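Local coordinates for uncharacterized protein (Bacteroides fragilis, PDB 3NNG) that is of unknown function but contains a calcium-binding F5/8 type C domain, a beta-sandwich family whose members often bind carbohydrates or other ligands, at residues A31-D34 with A35-G38; D44-I47 with N48-W51. The protein carries 1 engineered substitution. All coordinates share one frame; numbering follows the deposited sequence.

Contact 1: A31-D34 with A35-G38; sequences ADDD and AKYG
Asp-33 and Tyr-37 are joined by a backbone bond at the start of a short helix, Tyr-37 N to Asp-33 O at 2.9 Å, and the same carbonyl oxygen accepts from Lys-36 N. The two donors reach it differently: Tyr-37 N lies nearly in line with the C=O bond (169°), whereas Lys-36 N, 3.1 Å from Asp-33 O, stands above the carbonyl plane. A weak bond from Gly-38 N to Asp-34 O continues the turn.

Asp-33 occupies the N-cap, where aspartate is well suited because its short carboxylate can turn back onto the amides of the first turn. CG sits anti to its own backbone N (chi1 -164°), which directs the two oxygens over Lys-36. One, OD1, makes the capping bond to Lys-36 N, long and weak at 3.5 Å; the other, OD2, forms a salt bridge with Lys-36 NZ at 3.3 Å. The lysine chain kinks at chi3 (-55°), and this brings CE and the ammonium group round to OD2, with CE only 3.1 Å from that oxygen. The carboxylate's negative charge is probably favoured by the amide N-H groups pointing out of the helix start.

Lys-36 also serves Tyr-37, since its CG rests over the centre of one face of the tyrosine ring, 3.9 Å above the plane. Asp-33 CB approaches the ring obliquely, 4.0 Å from Tyr-37 CD2, and the methyl of Ala-31 makes a looser apolar contact with CE2. At Gly-38 the lack of a side chain leaves room for Asp-34 OD1, which lies 3.3 Å from Gly-38 CA.

Helix 34-37 follows the loop after strand 23-26; Tyr-37 meets Tyr-30 edge-to-face and packs on Val-29 of that loop and on Ala-84 and Tyr-85 of a second loop.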
ATOM      1  N   ALA A  31      -8.247  15.843  -5.541  1.00 29.00           N
ATOM      2  CA  ALA A  31      -9.377  16.569  -6.125  1.00 28.30           C
ATOM      3  C   ALA A  31     -10.668  16.241  -5.381  1.00 27.54           C
ATOM      4  O   ALA A  31     -11.772  16.465  -5.898  1.00 25.36           O
ATOM      5  CB  ALA A  31      -9.522  16.227  -7.620  1.00 23.62           C
ATOM      6  N   ASP A  32     -10.536  15.703  -4.172  1.00 23.95           N
ATOM      7  CA  ASP A  32     -11.709  15.305  -3.400  1.00 31.15           C
ATOM      8  C   ASP A  32     -12.649  14.458  -4.258  1.00 35.48           C
ATOM      9  O   ASP A  32     -13.871  14.516  -4.109  1.00 34.37           O
ATOM     10  CB  ASP A  32     -12.444  16.538  -2.843  1.00 31.25           C
ATOM     11  CG  ASP A  32     -11.694  17.213  -1.708  1.00 34.31           C
ATOM     12  OD1 ASP A  32     -10.883  16.550  -1.045  1.00 33.56           O
ATOM     13  OD2 ASP A  32     -11.940  18.410  -1.468  1.00 42.13           O
ATOM     14  N   ASP A  33     -12.069  13.677  -5.163  1.00 33.18           N
ATOM     15  CA  ASP A  33     -12.861  12.894  -6.098  1.00 32.81           C
ATOM     16  C   ASP A  33     -12.753  11.415  -5.732  1.00 32.14           C
ATOM     17  O   ASP A  33     -11.908  10.692  -6.277  1.00 23.65           O
ATOM     18  CB  ASP A  33     -12.370  13.135  -7.523  1.00 32.98           C
ATOM     19  CG  ASP A  33     -13.360  12.678  -8.564  1.00 39.55           C
ATOM     20  OD1 ASP A  33     -14.262  11.880  -8.233  1.00 40.54           O
ATOM     21  OD2 ASP A  33     -13.226  13.128  -9.713  1.00 45.55           O
ATOM     22  N   ASP A  34     -13.602  10.982  -4.797  1.00 23.29           N
ATOM     23  CA  ASP A  34     -13.515   9.642  -4.211  1.00 30.37           C
ATOM     24  C   ASP A  34     -13.728   8.528  -5.239  1.00 30.74           C
ATOM     25  O   ASP A  34     -13.023   7.522  -5.225  1.00 31.96           O
ATOM     26  CB  ASP A  34     -14.521   9.504  -3.067  1.00 36.60           C
ATOM     27  CG  ASP A  34     -14.180   8.371  -2.130  1.00 48.76           C
ATOM     28  OD1 ASP A  34     -13.093   7.780  -2.277  1.00 55.74           O
ATOM     29  OD2 ASP A  34     -14.993   8.074  -1.237  1.00 61.36           O
ATOM     30  N   ALA A  35     -14.707   8.714  -6.122  1.00 20.14           N
ATOM     31  CA  ALA A  35     -15.004   7.759  -7.178  1.00 26.57           C
ATOM     32  C   ALA A  35     -13.835   7.576  -8.144  1.00 30.43           C
ATOM     33  O   ALA A  35     -13.660   6.502  -8.722  1.00 26.56           O
ATOM     34  CB  ALA A  35     -16.240   8.202  -7.938  1.00 29.05           C
ATOM     35  N   LYS A  36     -13.040   8.624  -8.334  1.00 29.24           N
ATOM     36  CA  LYS A  36     -11.983   8.581  -9.338  1.00 21.11           C
ATOM     37  C   LYS A  36     -10.592   8.253  -8.765  1.00 17.91           C
ATOM     38  O   LYS A  36      -9.758   7.666  -9.458  1.00 22.59           O
ATOM     39  CB  LYS A  36     -11.930   9.913 -10.097  1.00 25.99           C
ATOM     40  CG  LYS A  36     -11.136   9.859 -11.395  1.00 32.92           C
ATOM     41  CD  LYS A  36     -11.143  11.207 -12.105  1.00 53.43           C
ATOM     42  CE  LYS A  36     -12.570  11.703 -12.339  1.00 68.66           C
ATOM     43  NZ  LYS A  36     -12.618  13.053 -12.979  1.00 72.04           N
ATOM     44  N   TYR A  37     -10.339   8.647  -7.519  1.00 19.81           N
ATOM     45  CA  TYR A  37      -9.001   8.520  -6.946  1.00 19.76           C
ATOM     46  C   TYR A  37      -9.028   7.977  -5.522  1.00 18.92           C
ATOM     47  O   TYR A  37      -8.042   8.093  -4.807  1.00 23.13           O
ATOM     48  CB  TYR A  37      -8.293   9.879  -6.917  1.00 25.99           C
ATOM     49  CG  TYR A  37      -8.125  10.567  -8.259  1.00 27.26           C
ATOM     50  CD1 TYR A  37      -7.345  10.003  -9.263  1.00 30.03           C
ATOM     51  CD2 TYR A  37      -8.719  11.799  -8.506  1.00 25.27           C
ATOM     52  CE1 TYR A  37      -7.171  10.646 -10.490  1.00 27.08           C
ATOM     53  CE2 TYR A  37      -8.553  12.449  -9.727  1.00 25.91           C
ATOM     54  CZ  TYR A  37      -7.777  11.869 -10.713  1.00 26.13           C
ATOM     55  OH  TYR A  37      -7.619  12.500 -11.933  1.00 31.24           O
ATOM     56  N   GLY A  38     -10.150   7.395  -5.111  1.00 17.50           N
ATOM     57  CA  GLY A  38     -10.317   6.921  -3.739  1.00 23.52           C
ATOM     58  C   GLY A  38      -9.496   5.702  -3.330  1.00 25.64           C
ATOM     59  O   GLY A  38      -8.992   4.949  -4.172  1.00 14.52           O
TER

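Contact 2: D44-I47 with N48-W51; sequences DGEI and NTTW. With CA (calcium ion), chain C.
The carboxylate of Glu-46 and the amide of Asn-48 lie nearly parallel, their planes 8° apart, but side by side and not stacked, with the amide beside OE1. Glu-46 OE1 uses its anti lone pair to accept from Asn-48 N at 3.0 Å, and receives a weak second bond from Asn-48 ND2. A bend at chi2 (61°) folds the glutamate back to reach that amide. The carboxylate of Asp-44 is met differently: Thr-49 OG1 donates to the syn lone pair of OD2 at 2.6 Å, while Glu-46 N reaches OD1 from above the plane, closing an Asx turn.

Asp-44 OD1 also binds the calcium ion, at 2.6 Å, so OD1 serves the ion and the Glu-46 amide while OD2 takes the threonine hydroxyl. Glu-46 O and Thr-49 O coordinate the metal, at 2.4 and 2.5 Å, and Thr-49 OG1 completes this loop's share at 2.7 Å. This is the calcium site of the F5/8 type C domain, finished by Leu-41, Ala-152 and Glu-153. Between its two carbonyl ligands the chain makes a type I turn, with a weak bond from Thr-49 N to Glu-46 O. Threonine suits its place because hydroxyl and carbonyl bind one ion together, the hydroxyl still donating to Asp-44. Glycine suits position 45, where the backbone angles (phi 86°) bring the CB position against the carbonyl O of Asp-44. Ile-47 and Thr-50 pack on Ala-152 of strand 148-159, itself a calcium ligand.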
ATOM      1  N   ASP A  44      -8.882  -2.965  -6.214  1.00 17.86           N
ATOM      2  CA  ASP A  44      -9.998  -3.473  -7.020  1.00 11.95           C
ATOM      3  C   ASP A  44      -9.572  -4.413  -8.150  1.00 14.96           C
ATOM      4  O   ASP A  44     -10.409  -4.892  -8.912  1.00 20.44           O
ATOM      5  CB  ASP A  44     -10.862  -2.322  -7.561  1.00 15.70           C
ATOM      6  CG  ASP A  44     -10.111  -1.431  -8.535  1.00 21.48           C
ATOM      7  OD1 ASP A  44      -8.977  -1.792  -8.911  1.00 19.28           O
ATOM      8  OD2 ASP A  44     -10.664  -0.380  -8.932  1.00 17.35           O
ATOM      9  N   GLY A  45      -8.273  -4.682  -8.244  1.00 15.77           N
ATOM     10  CA  GLY A  45      -7.745  -5.615  -9.224  1.00 15.78           C
ATOM     11  C   GLY A  45      -7.447  -5.022 -10.588  1.00 24.67           C
ATOM     12  O   GLY A  45      -7.043  -5.752 -11.492  1.00 22.80           O
ATOM     13  N   GLU A  46      -7.630  -3.709 -10.738  1.00 23.88           N
ATOM     14  CA  GLU A  46      -7.525  -3.060 -12.042  1.00 20.12           C
ATOM     15  C   GLU A  46      -6.352  -2.068 -12.119  1.00 24.11           C
ATOM     16  O   GLU A  46      -6.263  -1.154 -11.312  1.00 13.26           O
ATOM     17  CB  GLU A  46      -8.833  -2.339 -12.356  1.00 15.52           C
ATOM     18  CG  GLU A  46      -8.773  -1.418 -13.576  1.00 21.25           C
ATOM     19  CD  GLU A  46      -8.447  -2.181 -14.845  1.00 24.88           C
ATOM     20  OE1 GLU A  46      -7.497  -1.787 -15.559  1.00 18.36           O
ATOM     21  OE2 GLU A  46      -9.133  -3.185 -15.118  1.00 27.51           O
ATOM     22  N   ILE A  47      -5.464  -2.219 -13.095  1.00 20.63           N
ATOM     23  CA  ILE A  47      -4.297  -1.336 -13.162  1.00 21.32           C
ATOM     24  C   ILE A  47      -4.674   0.103 -13.522  1.00 24.92           C
ATOM     25  O   ILE A  47      -3.991   1.064 -13.146  1.00 21.27           O
ATOM     26  CB  ILE A  47      -3.200  -1.878 -14.125  1.00 17.67           C
ATOM     27  CG1 ILE A  47      -1.907  -1.071 -13.981  1.00  9.78           C
ATOM     28  CG2 ILE A  47      -3.700  -1.912 -15.594  1.00 12.72           C
ATOM     29  CD1 ILE A  47      -1.059  -1.438 -12.758  1.00 13.21           C
ATOM     30  N   ASN A  48      -5.795   0.253 -14.216  1.00 25.00           N
ATOM     31  CA  ASN A  48      -6.179   1.557 -14.743  1.00 21.43           C
ATOM     32  C   ASN A  48      -7.013   2.410 -13.806  1.00 25.09           C
ATOM     33  O   ASN A  48      -7.395   3.521 -14.156  1.00 25.89           O
ATOM     34  CB  ASN A  48      -6.862   1.410 -16.099  1.00 34.36           C
ATOM     35  CG  ASN A  48      -5.861   1.176 -17.215  1.00 55.18           C
ATOM     36  OD1 ASN A  48      -4.940   1.975 -17.406  1.00 57.34           O
ATOM     37  ND2 ASN A  48      -6.022   0.071 -17.947  1.00 59.58           N
ATOM     38  N   THR A  49      -7.283   1.901 -12.609  1.00 17.85           N
ATOM     39  CA  THR A  49      -7.900   2.732 -11.580  1.00 14.09           C
ATOM     40  C   THR A  49      -6.884   2.866 -10.463  1.00 18.83           C
ATOM     41  O   THR A  49      -6.168   1.920 -10.151  1.00 20.35           O
ATOM     42  CB  THR A  49      -9.192   2.112 -11.052  1.00 17.61           C
ATOM     43  OG1 THR A  49      -8.895   0.837 -10.480  1.00 20.03           O
ATOM     44  CG2 THR A  49     -10.217   1.925 -12.198  1.00 12.21           C
ATOM     45  N   THR A  50      -6.791   4.036  -9.858  1.00 19.78           N
ATOM     46  CA  THR A  50      -5.721   4.221  -8.905  1.00 13.75           C
ATOM     47  C   THR A  50      -6.132   5.103  -7.745  1.00 15.91           C
ATOM     48  O   THR A  50      -6.989   5.991  -7.885  1.00 11.62           O
ATOM     49  CB  THR A  50      -4.494   4.844  -9.602  1.00  9.84           C
ATOM     50  OG1 THR A  50      -3.411   4.959  -8.675  1.00 18.96           O
ATOM     51  CG2 THR A  50      -4.865   6.221 -10.123  1.00 15.90           C
ATOM     52  N   TRP A  51      -5.533   4.829  -6.590  1.00 13.63           N
ATOM     53  CA  TRP A  51      -5.519   5.780  -5.493  1.00 16.89           C
ATOM     54  C   TRP A  51      -4.490   6.856  -5.838  1.00 21.20           C
ATOM     55  O   TRP A  51      -3.406   6.557  -6.330  1.00 19.21           O
ATOM     56  CB  TRP A  51      -5.144   5.091  -4.173  1.00 10.35           C
ATOM     57  CG  TRP A  51      -4.934   6.065  -3.060  1.00 13.19           C
ATOM     58  CD1 TRP A  51      -5.858   6.932  -2.553  1.00 14.67           C
ATOM     59  CD2 TRP A  51      -3.720   6.290  -2.315  1.00 15.32           C
ATOM     60  NE1 TRP A  51      -5.307   7.669  -1.530  1.00 20.22           N
ATOM     61  CE2 TRP A  51      -4.002   7.303  -1.368  1.00 21.57           C
ATOM     62  CE3 TRP A  51      -2.440   5.727  -2.353  1.00 19.22           C
ATOM     63  CZ2 TRP A  51      -3.031   7.776  -0.473  1.00 17.42           C
ATOM     64  CZ3 TRP A  51      -1.481   6.198  -1.460  1.00 17.14           C
ATOM     65  CH2 TRP A  51      -1.783   7.211  -0.534  1.00 16.68           C
TER
HETATM   66 CA    CA C 402      -6.826  -0.324  -9.173  1.00 22.95          CA

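Contacts 1 and 2 follow one another along the chain, their centres about 13 Å apart, and both are surface contacts within one F5/8 type C domain. Contact 1 belongs to the short helix 34-37, contact 2 to the loop leading from it to strand 51-54. They touch where Tyr-37 O approaches Trp-51 CD1 at 3.3 Å and Gly-38 O lies near Trp-51 CB, so the 37-38 backbone packs on buried Trp-51, where strand 51-54 begins. Acidic side chains work differently in each: in 31-38 an aspartate caps one backbone amide weakly and pairs with a lysine, while in 44-51 carboxylates serve calcium, a hydroxyl and turn amides.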